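Local coordinates for NanU sialic acid binding protein (Bacteroides fragilis, PDB 4L7T) that probably binds sialic acid with high affinity at the outer membrane, as a SusD-family partner of the transporter NanO, at residues W30-L43 with Q105-L119. Numbering follows the deposited sequence.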
ATOM      1  N   TRP A  30      32.502   7.864  -1.671  1.00 21.74           N
ATOM      2  CA  TRP A  30      31.867   8.268  -2.951  1.00 20.30           C
ATOM      3  C   TRP A  30      32.863   8.350  -4.128  1.00 20.39           C
ATOM      4  O   TRP A  30      32.770   9.283  -4.921  1.00 23.13           O
ATOM      5  CB  TRP A  30      31.226   9.628  -2.740  1.00 19.31           C
ATOM      6  CG  TRP A  30      30.302   9.580  -1.516  1.00 23.47           C
ATOM      7  CD1 TRP A  30      30.644   9.753  -0.175  1.00 23.20           C
ATOM      8  CD2 TRP A  30      28.885   9.282  -1.529  1.00 21.84           C
ATOM      9  NE1 TRP A  30      29.520   9.608   0.621  1.00 25.80           N
ATOM     10  CE2 TRP A  30      28.427   9.349  -0.178  1.00 25.23           C
ATOM     11  CE3 TRP A  30      27.964   8.998  -2.550  1.00 23.20           C
ATOM     12  CZ2 TRP A  30      27.072   9.092   0.183  1.00 24.81           C
ATOM     13  CZ3 TRP A  30      26.609   8.791  -2.206  1.00 25.46           C
ATOM     14  CH2 TRP A  30      26.184   8.819  -0.841  1.00 23.46           C
ATOM     15  N   LYS A  31      33.782   7.409  -4.203  1.00 22.35           N
ATOM     16  CA  LYS A  31      34.868   7.505  -5.234  1.00 21.96           C
ATOM     17  C   LYS A  31      34.586   6.717  -6.485  1.00 21.91           C
ATOM     18  O   LYS A  31      35.267   6.943  -7.495  1.00 21.80           O
ATOM     19  CB  LYS A  31      36.192   6.936  -4.667  1.00 24.16           C
ATOM     20  CG  LYS A  31      36.812   7.728  -3.571  1.00 27.31           C
ATOM     21  CD  LYS A  31      37.078   9.131  -3.970  1.00 31.09           C
ATOM     22  CE  LYS A  31      37.839   9.890  -2.884  1.00 37.22           C
ATOM     23  NZ  LYS A  31      38.542  11.059  -3.468  1.00 38.52           N
ATOM     24  N   THR A  32      33.616   5.804  -6.462  1.00 20.31           N
ATOM     25  CA  THR A  32      33.393   4.889  -7.590  1.00 20.10           C
ATOM     26  C   THR A  32      31.915   4.814  -7.855  1.00 20.26           C
ATOM     27  O   THR A  32      31.107   5.035  -6.944  1.00 20.56           O
ATOM     28  CB  THR A  32      33.931   3.451  -7.391  1.00 20.80           C
ATOM     29  OG1 THR A  32      33.174   2.749  -6.367  1.00 21.07           O
ATOM     30  CG2 THR A  32      35.405   3.477  -6.941  1.00 20.27           C
ATOM     31  N   GLU A  33      31.554   4.532  -9.104  1.00 19.61           N
ATOM     32  CA  GLU A  33      30.168   4.148  -9.392  1.00 18.35           C
ATOM     33  C   GLU A  33      29.639   3.009  -8.466  1.00 19.54           C
ATOM     34  O   GLU A  33      28.441   3.046  -8.027  1.00 19.77           O
ATOM     35  CB  GLU A  33      30.073   3.682 -10.840  1.00 18.52           C
ATOM     36  CG  GLU A  33      28.613   3.701 -11.321  1.00 18.94           C
ATOM     37  CD  GLU A  33      27.826   2.453 -11.037  1.00 23.72           C
ATOM     38  OE1 GLU A  33      28.393   1.317 -10.844  1.00 22.95           O
ATOM     39  OE2 GLU A  33      26.545   2.607 -11.015  1.00 21.87           O
ATOM     40  N   ALA A  34      30.460   1.993  -8.177  1.00 20.50           N
ATOM     41  CA  ALA A  34      29.996   0.851  -7.389  1.00 19.96           C
ATOM     42  C   ALA A  34      29.566   1.267  -5.990  1.00 19.91           C
ATOM     43  O   ALA A  34      28.577   0.736  -5.459  1.00 20.19           O
ATOM     44  CB  ALA A  34      31.044  -0.245  -7.316  1.00 21.75           C
ATOM     45  N   GLN A  35      30.278   2.208  -5.421  1.00 19.70           N
ATOM     46  CA  GLN A  35      29.831   2.868  -4.147  1.00 20.55           C
ATOM     47  C   GLN A  35      28.430   3.573  -4.217  1.00 20.45           C
ATOM     48  O   GLN A  35      27.602   3.413  -3.266  1.00 19.80           O
ATOM     49  CB  GLN A  35      30.904   3.851  -3.634  1.00 20.69           C
ATOM     50  CG  GLN A  35      32.184   3.101  -3.121  1.00 23.71           C
ATOM     51  CD  GLN A  35      33.310   4.093  -2.797  1.00 21.92           C
ATOM     52  OE1 GLN A  35      33.536   5.062  -3.503  1.00 23.17           O
ATOM     53  NE2 GLN A  35      33.963   3.886  -1.619  1.00 22.00           N
ATOM     54  N   PHE A  36      28.184   4.369  -5.278  1.00 17.19           N
ATOM     55  CA  PHE A  36      26.882   5.023  -5.450  1.00 16.81           C
ATOM     56  C   PHE A  36      25.819   3.921  -5.615  1.00 18.55           C
ATOM     57  O   PHE A  36      24.711   4.036  -5.031  1.00 18.42           O
ATOM     58  CB  PHE A  36      26.854   5.926  -6.696  1.00 15.06           C
ATOM     59  CG  PHE A  36      27.415   7.312  -6.490  1.00 13.33           C
ATOM     60  CD1 PHE A  36      26.635   8.445  -6.170  1.00 12.39           C
ATOM     61  CD2 PHE A  36      28.822   7.494  -6.625  1.00 14.36           C
ATOM     62  CE1 PHE A  36      27.164   9.728  -6.043  1.00 16.90           C
ATOM     63  CE2 PHE A  36      29.402   8.721  -6.485  1.00 19.36           C
ATOM     64  CZ  PHE A  36      28.605   9.888  -6.151  1.00 18.73           C
ATOM     65  N   SER A  37      26.097   2.870  -6.370  1.00 18.27           N
ATOM     66  CA  SER A  37      25.149   1.763  -6.443  1.00 18.56           C
ATOM     67  C   SER A  37      24.828   1.201  -5.031  1.00 20.36           C
ATOM     68  O   SER A  37      23.647   0.941  -4.663  1.00 19.84           O
ATOM     69  CB  SER A  37      25.624   0.701  -7.395  1.00 20.48           C
ATOM     70  OG  SER A  37      24.677  -0.322  -7.589  1.00 22.28           O
ATOM     71  N   THR A  38      25.876   0.969  -4.241  1.00 18.93           N
ATOM     72  CA  THR A  38      25.677   0.400  -2.911  1.00 19.82           C
ATOM     73  C   THR A  38      24.823   1.284  -2.091  1.00 18.61           C
ATOM     74  O   THR A  38      23.955   0.775  -1.324  1.00 21.01           O
ATOM     75  CB  THR A  38      27.067   0.178  -2.221  1.00 19.90           C
ATOM     76  OG1 THR A  38      27.702  -0.858  -2.947  1.00 22.38           O
ATOM     77  CG2 THR A  38      26.833  -0.421  -0.776  1.00 25.11           C
ATOM     78  N   PHE A  39      24.983   2.587  -2.237  1.00 17.42           N
ATOM     79  CA  PHE A  39      24.273   3.590  -1.432  1.00 16.70           C
ATOM     80  C   PHE A  39      22.761   3.635  -1.880  1.00 18.03           C
ATOM     81  O   PHE A  39      21.846   3.784  -1.024  1.00 18.12           O
ATOM     82  CB  PHE A  39      24.864   4.942  -1.500  1.00 18.18           C
ATOM     83  CG  PHE A  39      24.357   5.848  -0.399  1.00 16.79           C
ATOM     84  CD1 PHE A  39      24.982   5.805   0.883  1.00 15.90           C
ATOM     85  CD2 PHE A  39      23.226   6.677  -0.563  1.00 20.51           C
ATOM     86  CE1 PHE A  39      24.546   6.656   1.877  1.00 23.25           C
ATOM     87  CE2 PHE A  39      22.749   7.512   0.443  1.00 22.60           C
ATOM     88  CZ  PHE A  39      23.409   7.509   1.693  1.00 24.78           C
ATOM     89  N   ASN A  40      22.550   3.484  -3.192  1.00 17.81           N
ATOM     90  CA  ASN A  40      21.180   3.345  -3.724  1.00 17.59           C
ATOM     91  C   ASN A  40      20.522   2.048  -3.193  1.00 17.66           C
ATOM     92  O   ASN A  40      19.324   2.112  -2.852  1.00 20.01           O
ATOM     93  CB  ASN A  40      21.297   3.336  -5.289  1.00 16.01           C
ATOM     94  CG  ASN A  40      19.913   3.384  -5.957  1.00 18.06           C
ATOM     95  OD1 ASN A  40      19.084   4.247  -5.594  1.00 19.20           O
ATOM     96  ND2 ASN A  40      19.693   2.490  -6.944  1.00 19.81           N
ATOM     97  N   VAL A  41      21.182   0.892  -3.188  1.00 18.82           N
ATOM     98  CA  VAL A  41      20.680  -0.333  -2.571  1.00 19.94           C
ATOM     99  C   VAL A  41      20.260   0.007  -1.094  1.00 20.03           C
ATOM    100  O   VAL A  41      19.154  -0.310  -0.639  1.00 19.59           O
ATOM    101  CB  VAL A  41      21.750  -1.485  -2.581  1.00 20.84           C
ATOM    102  CG1 VAL A  41      21.312  -2.715  -1.691  1.00 24.42           C
ATOM    103  CG2 VAL A  41      21.990  -1.981  -4.009  1.00 22.75           C
ATOM    104  N   GLY A  42      21.152   0.700  -0.396  1.00 19.29           N
ATOM    105  CA  GLY A  42      20.898   1.134   1.010  1.00 20.30           C
ATOM    106  C   GLY A  42      19.659   2.005   1.168  1.00 21.09           C
ATOM    107  O   GLY A  42      18.933   1.894   2.157  1.00 23.43           O
ATOM    108  N   LEU A  43      19.409   2.880   0.229  1.00 20.24           N
ATOM    109  CA  LEU A  43      18.234   3.739   0.327  1.00 20.53           C
ATOM    110  C   LEU A  43      16.974   2.904   0.214  1.00 19.61           C
ATOM    111  O   LEU A  43      15.945   3.227   0.881  1.00 19.60           O
ATOM    112  CB  LEU A  43      18.189   4.794  -0.791  1.00 20.48           C
ATOM    113  CG  LEU A  43      19.225   5.905  -0.731  1.00 21.57           C
ATOM    114  CD1 LEU A  43      18.978   6.687  -1.965  1.00 21.74           C
ATOM    115  CD2 LEU A  43      19.161   6.802   0.599  1.00 21.77           C
ATOM    116  N   GLN A 105      18.688  10.576   4.292  1.00 19.02           N
ATOM    117  CA  GLN A 105      19.667   9.821   3.500  1.00 21.12           C
ATOM    118  C   GLN A 105      19.487   9.993   1.997  1.00 20.37           C
ATOM    119  O   GLN A 105      20.460  10.022   1.216  1.00 20.50           O
ATOM    120  CB  GLN A 105      19.605   8.364   3.798  1.00 18.70           C
ATOM    121  CG  GLN A 105      19.813   8.042   5.305  1.00 26.93           C
ATOM    122  CD  GLN A 105      21.223   8.154   5.717  1.00 32.32           C
ATOM    123  OE1 GLN A 105      22.103   7.547   5.088  1.00 36.13           O
ATOM    124  NE2 GLN A 105      21.472   8.896   6.846  1.00 32.72           N
ATOM    125  N   ILE A 106      18.241  10.091   1.558  1.00 22.05           N
ATOM    126  CA  ILE A 106      18.030  10.481   0.164  1.00 20.53           C
ATOM    127  C   ILE A 106      18.602  11.827  -0.132  1.00 22.36           C
ATOM    128  O   ILE A 106      19.144  12.057  -1.217  1.00 20.20           O
ATOM    129  CB  ILE A 106      16.507  10.528  -0.167  1.00 21.46           C
ATOM    130  CG1 ILE A 106      15.974   9.147   0.025  1.00 16.80           C
ATOM    131  CG2 ILE A 106      16.204  10.935  -1.603  1.00 21.26           C
ATOM    132  CD1 ILE A 106      14.345   9.126  -0.022  1.00 20.63           C
ATOM    133  N   ASN A 107      18.495  12.736   0.829  1.00 19.53           N
ATOM    134  CA  ASN A 107      18.962  14.069   0.582  1.00 21.21           C
ATOM    135  C   ASN A 107      20.518  14.056   0.348  1.00 20.16           C
ATOM    136  O   ASN A 107      20.988  14.870  -0.386  1.00 23.06           O
ATOM    137  CB  ASN A 107      18.591  14.980   1.766  1.00 22.18           C
ATOM    138  CG  ASN A 107      17.113  15.294   1.788  1.00 22.40           C
ATOM    139  OD1 ASN A 107      16.431  15.121   0.768  1.00 23.12           O
ATOM    140  ND2 ASN A 107      16.593  15.732   2.944  1.00 22.02           N
ATOM    141  N   LEU A 108      21.194  13.177   1.057  1.00 21.28           N
ATOM    142  CA  LEU A 108      22.678  12.896   0.973  1.00 20.97           C
ATOM    143  C   LEU A 108      22.969  12.344  -0.434  1.00 21.48           C
ATOM    144  O   LEU A 108      23.834  12.891  -1.153  1.00 20.93           O
ATOM    145  CB  LEU A 108      23.168  11.875   2.006  1.00 20.32           C
ATOM    146  CG  LEU A 108      24.716  11.644   1.908  1.00 25.12           C
ATOM    147  CD1 LEU A 108      25.516  12.935   2.089  1.00 22.86           C
ATOM    148  CD2 LEU A 108      25.219  10.559   2.864  1.00 27.19           C
ATOM    149  N   MET A 109      22.192  11.324  -0.829  1.00 18.32           N
ATOM    150  CA  MET A 109      22.360  10.750  -2.231  1.00 18.72           C
ATOM    151  C   MET A 109      22.225  11.821  -3.267  1.00 19.72           C
ATOM    152  O   MET A 109      23.047  11.893  -4.212  1.00 17.81           O
ATOM    153  CB  MET A 109      21.411   9.564  -2.457  1.00 18.61           C
ATOM    154  CG  MET A 109      21.525   8.945  -3.906  1.00 16.30           C
ATOM    155  SD  MET A 109      23.076   8.100  -3.977  1.00 20.24           S
ATOM    156  CE  MET A 109      22.880   7.236  -5.604  1.00 18.41           C
ATOM    157  N   ILE A 110      21.196  12.644  -3.154  1.00 19.27           N
ATOM    158  CA  ILE A 110      20.975  13.694  -4.087  1.00 20.02           C
ATOM    159  C   ILE A 110      22.149  14.672  -4.194  1.00 22.12           C
ATOM    160  O   ILE A 110      22.543  15.020  -5.320  1.00 22.60           O
ATOM    161  CB  ILE A 110      19.636  14.438  -3.817  1.00 20.19           C
ATOM    162  CG1 ILE A 110      18.512  13.442  -4.109  1.00 20.66           C
ATOM    163  CG2 ILE A 110      19.557  15.697  -4.626  1.00 21.19           C
ATOM    164  CD1 ILE A 110      17.092  13.972  -3.651  1.00 21.81           C
ATOM    165  N   ALA A 111      22.674  15.153  -3.035  1.00 21.48           N
ATOM    166  CA  ALA A 111      23.782  16.119  -3.087  1.00 22.30           C
ATOM    167  C   ALA A 111      25.019  15.398  -3.653  1.00 21.21           C
ATOM    168  O   ALA A 111      25.711  15.965  -4.487  1.00 22.81           O
ATOM    169  CB  ALA A 111      24.109  16.644  -1.672  1.00 22.60           C
ATOM    170  N   LYS A 112      25.256  14.167  -3.261  1.00 19.89           N
ATOM    171  CA  LYS A 112      26.521  13.490  -3.713  1.00 20.17           C
ATOM    172  C   LYS A 112      26.457  13.259  -5.223  1.00 20.22           C
ATOM    173  O   LYS A 112      27.476  13.462  -5.963  1.00 19.48           O
ATOM    174  CB  LYS A 112      26.799  12.158  -3.022  1.00 19.51           C
ATOM    175  CG  LYS A 112      27.238  12.305  -1.512  1.00 22.90           C
ATOM    176  CD  LYS A 112      28.516  13.161  -1.331  1.00 24.96           C
ATOM    177  CE  LYS A 112      28.983  13.059   0.123  1.00 26.52           C
ATOM    178  NZ  LYS A 112      30.296  13.842   0.341  1.00 25.51           N
ATOM    179  N   THR A 113      25.277  12.857  -5.704  1.00 19.36           N
ATOM    180  CA  THR A 113      25.122  12.654  -7.155  1.00 17.86           C
ATOM    181  C   THR A 113      25.174  13.916  -7.934  1.00 19.86           C
ATOM    182  O   THR A 113      25.746  13.920  -9.059  1.00 20.77           O
ATOM    183  CB  THR A 113      23.755  11.913  -7.360  1.00 18.07           C
ATOM    184  OG1 THR A 113      23.800  10.718  -6.611  1.00 20.66           O
ATOM    185  CG2 THR A 113      23.551  11.524  -8.852  1.00 17.63           C
ATOM    186  N   LYS A 114      24.591  14.997  -7.457  1.00 20.49           N
ATOM    187  CA  LYS A 114      24.747  16.261  -8.173  1.00 22.85           C
ATOM    188  C   LYS A 114      26.217  16.763  -8.268  1.00 23.46           C
ATOM    189  O   LYS A 114      26.573  17.440  -9.241  1.00 25.77           O
ATOM    190  CB  LYS A 114      23.853  17.379  -7.615  1.00 22.89           C
ATOM    191  CG  LYS A 114      22.353  17.114  -7.827  1.00 25.43           C
ATOM    192  CD  LYS A 114      21.568  18.225  -7.171  1.00 31.41           C
ATOM    193  CE  LYS A 114      20.108  18.254  -7.614  1.00 40.16           C
ATOM    194  NZ  LYS A 114      19.829  18.216  -9.120  1.00 42.60           N
ATOM    195  N   GLU A 115      27.035  16.377  -7.286  1.00 23.44           N
ATOM    196  CA  GLU A 115      28.425  16.877  -7.143  1.00 24.88           C
ATOM    197  C   GLU A 115      29.493  15.992  -7.795  1.00 23.91           C
ATOM    198  O   GLU A 115      30.667  16.378  -7.854  1.00 24.91           O
ATOM    199  CB  GLU A 115      28.820  16.916  -5.632  1.00 25.58           C
ATOM    200  CG  GLU A 115      28.054  17.987  -4.858  1.00 29.25           C
ATOM    201  CD  GLU A 115      28.027  17.801  -3.290  1.00 37.26           C
ATOM    202  OE1 GLU A 115      28.643  16.832  -2.744  1.00 39.83           O
ATOM    203  OE2 GLU A 115      27.334  18.633  -2.628  1.00 39.95           O
ATOM    204  N   THR A 116      29.135  14.798  -8.218  1.00 21.85           N
ATOM    205  CA  THR A 116      30.149  13.820  -8.538  1.00 20.56           C
ATOM    206  C   THR A 116      30.869  14.141  -9.838  1.00 21.53           C
ATOM    207  O   THR A 116      30.379  14.881 -10.675  1.00 21.56           O
ATOM    208  CB  THR A 116      29.528  12.448  -8.678  1.00 19.31           C
ATOM    209  OG1 THR A 116      30.533  11.430  -8.725  1.00 20.90           O
ATOM    210  CG2 THR A 116      28.634  12.338  -9.920  1.00 19.48           C
ATOM    211  N   THR A 117      32.062  13.573  -9.942  1.00 22.00           N
ATOM    212  CA  THR A 117      32.796  13.570 -11.230  1.00 22.29           C
ATOM    213  C   THR A 117      33.081  12.183 -11.718  1.00 20.56           C
ATOM    214  O   THR A 117      33.865  11.986 -12.687  1.00 18.63           O
ATOM    215  CB  THR A 117      34.082  14.377 -11.123  1.00 24.35           C
ATOM    216  OG1 THR A 117      35.100  13.560 -10.620  1.00 31.77           O
ATOM    217  CG2 THR A 117      33.899  15.546 -10.240  1.00 30.39           C
ATOM    218  N   VAL A 118      32.456  11.182 -11.095  1.00 18.64           N
ATOM    219  CA  VAL A 118      32.777   9.798 -11.375  1.00 18.14           C
ATOM    220  C   VAL A 118      31.691   9.065 -12.135  1.00 20.66           C
ATOM    221  O   VAL A 118      31.952   8.021 -12.697  1.00 23.73           O
ATOM    222  CB  VAL A 118      33.284   8.960 -10.108  1.00 20.13           C
ATOM    223  CG1 VAL A 118      34.270   9.780  -9.279  1.00 18.32           C
ATOM    224  CG2 VAL A 118      32.078   8.400  -9.287  1.00 22.46           C
ATOM    225  N   LEU A 119      30.479   9.601 -12.168  1.00 19.16           N
ATOM    226  CA  LEU A 119      29.379   8.837 -12.837  1.00 18.14           C
ATOM    227  C   LEU A 119      29.151   9.272 -14.288  1.00 15.28           C
ATOM    228  O   LEU A 119      29.214  10.437 -14.583  1.00 18.32           O
ATOM    229  CB  LEU A 119      28.022   9.120 -12.059  1.00 16.52           C
ATOM    230  CG  LEU A 119      28.041   8.552 -10.620  1.00 18.08           C
ATOM    231  CD1 LEU A 119      26.743   9.072  -9.912  1.00 18.09           C
ATOM    232  CD2 LEU A 119      28.130   7.075 -10.494  1.00 17.73           C
TER
HETATM  233  O   HOH W   1      31.701  11.550  -6.239  1.00 22.41           O
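Phe36, Met109 and Trp30 bury the most surface where segment 30-43, with helix 33-43, packs against segment 105-119, with helix 105-115. The Phe36 ring is sandwiched: Leu119 CD1 stands over the centre of one face, 3.8 Å from the ring centroid and 13° off its normal, and Trp30 CE3 lies over the opposite face, shifted toward the rim. At the edge of the Phe36 ring are Thr113 OG1, 3.6 Å from Phe36 CE1, and Met109 CE.

Met109 enters as a knob into the hole formed by Phe36, Phe39, Asn40 and Leu43. Its CG is anti to the backbone N (chi1 179°) and the chain bends at chi2, which carries SD to 3.7 Å from Phe39 CD2 and to the edge of the Trp30 ring, a Met-aromatic contact.

Lys112 crosses Trp30 at about a right angle and lays its aliphatic chain over one indole face. Its CG sits 3.3 Å from the centroid of the six-membered ring, a CH-pi contact, while NZ makes a cation-pi contact with the five-membered ring at 4.5 Å. Lys112 NZ also donates to Ala25 O, and Trp30 NE1 to Ile24 O, so the chain just before Trp30 is bonded to both partners of the stack.

A water bridges Trp30 O and Thr116 OG1. With axes 10.4 Å apart at 157°, this is a near-antiparallel helix pair with Met109 as a knob in a four-residue hole, consistent with the TPR-like helical scaffold of SusD proteins.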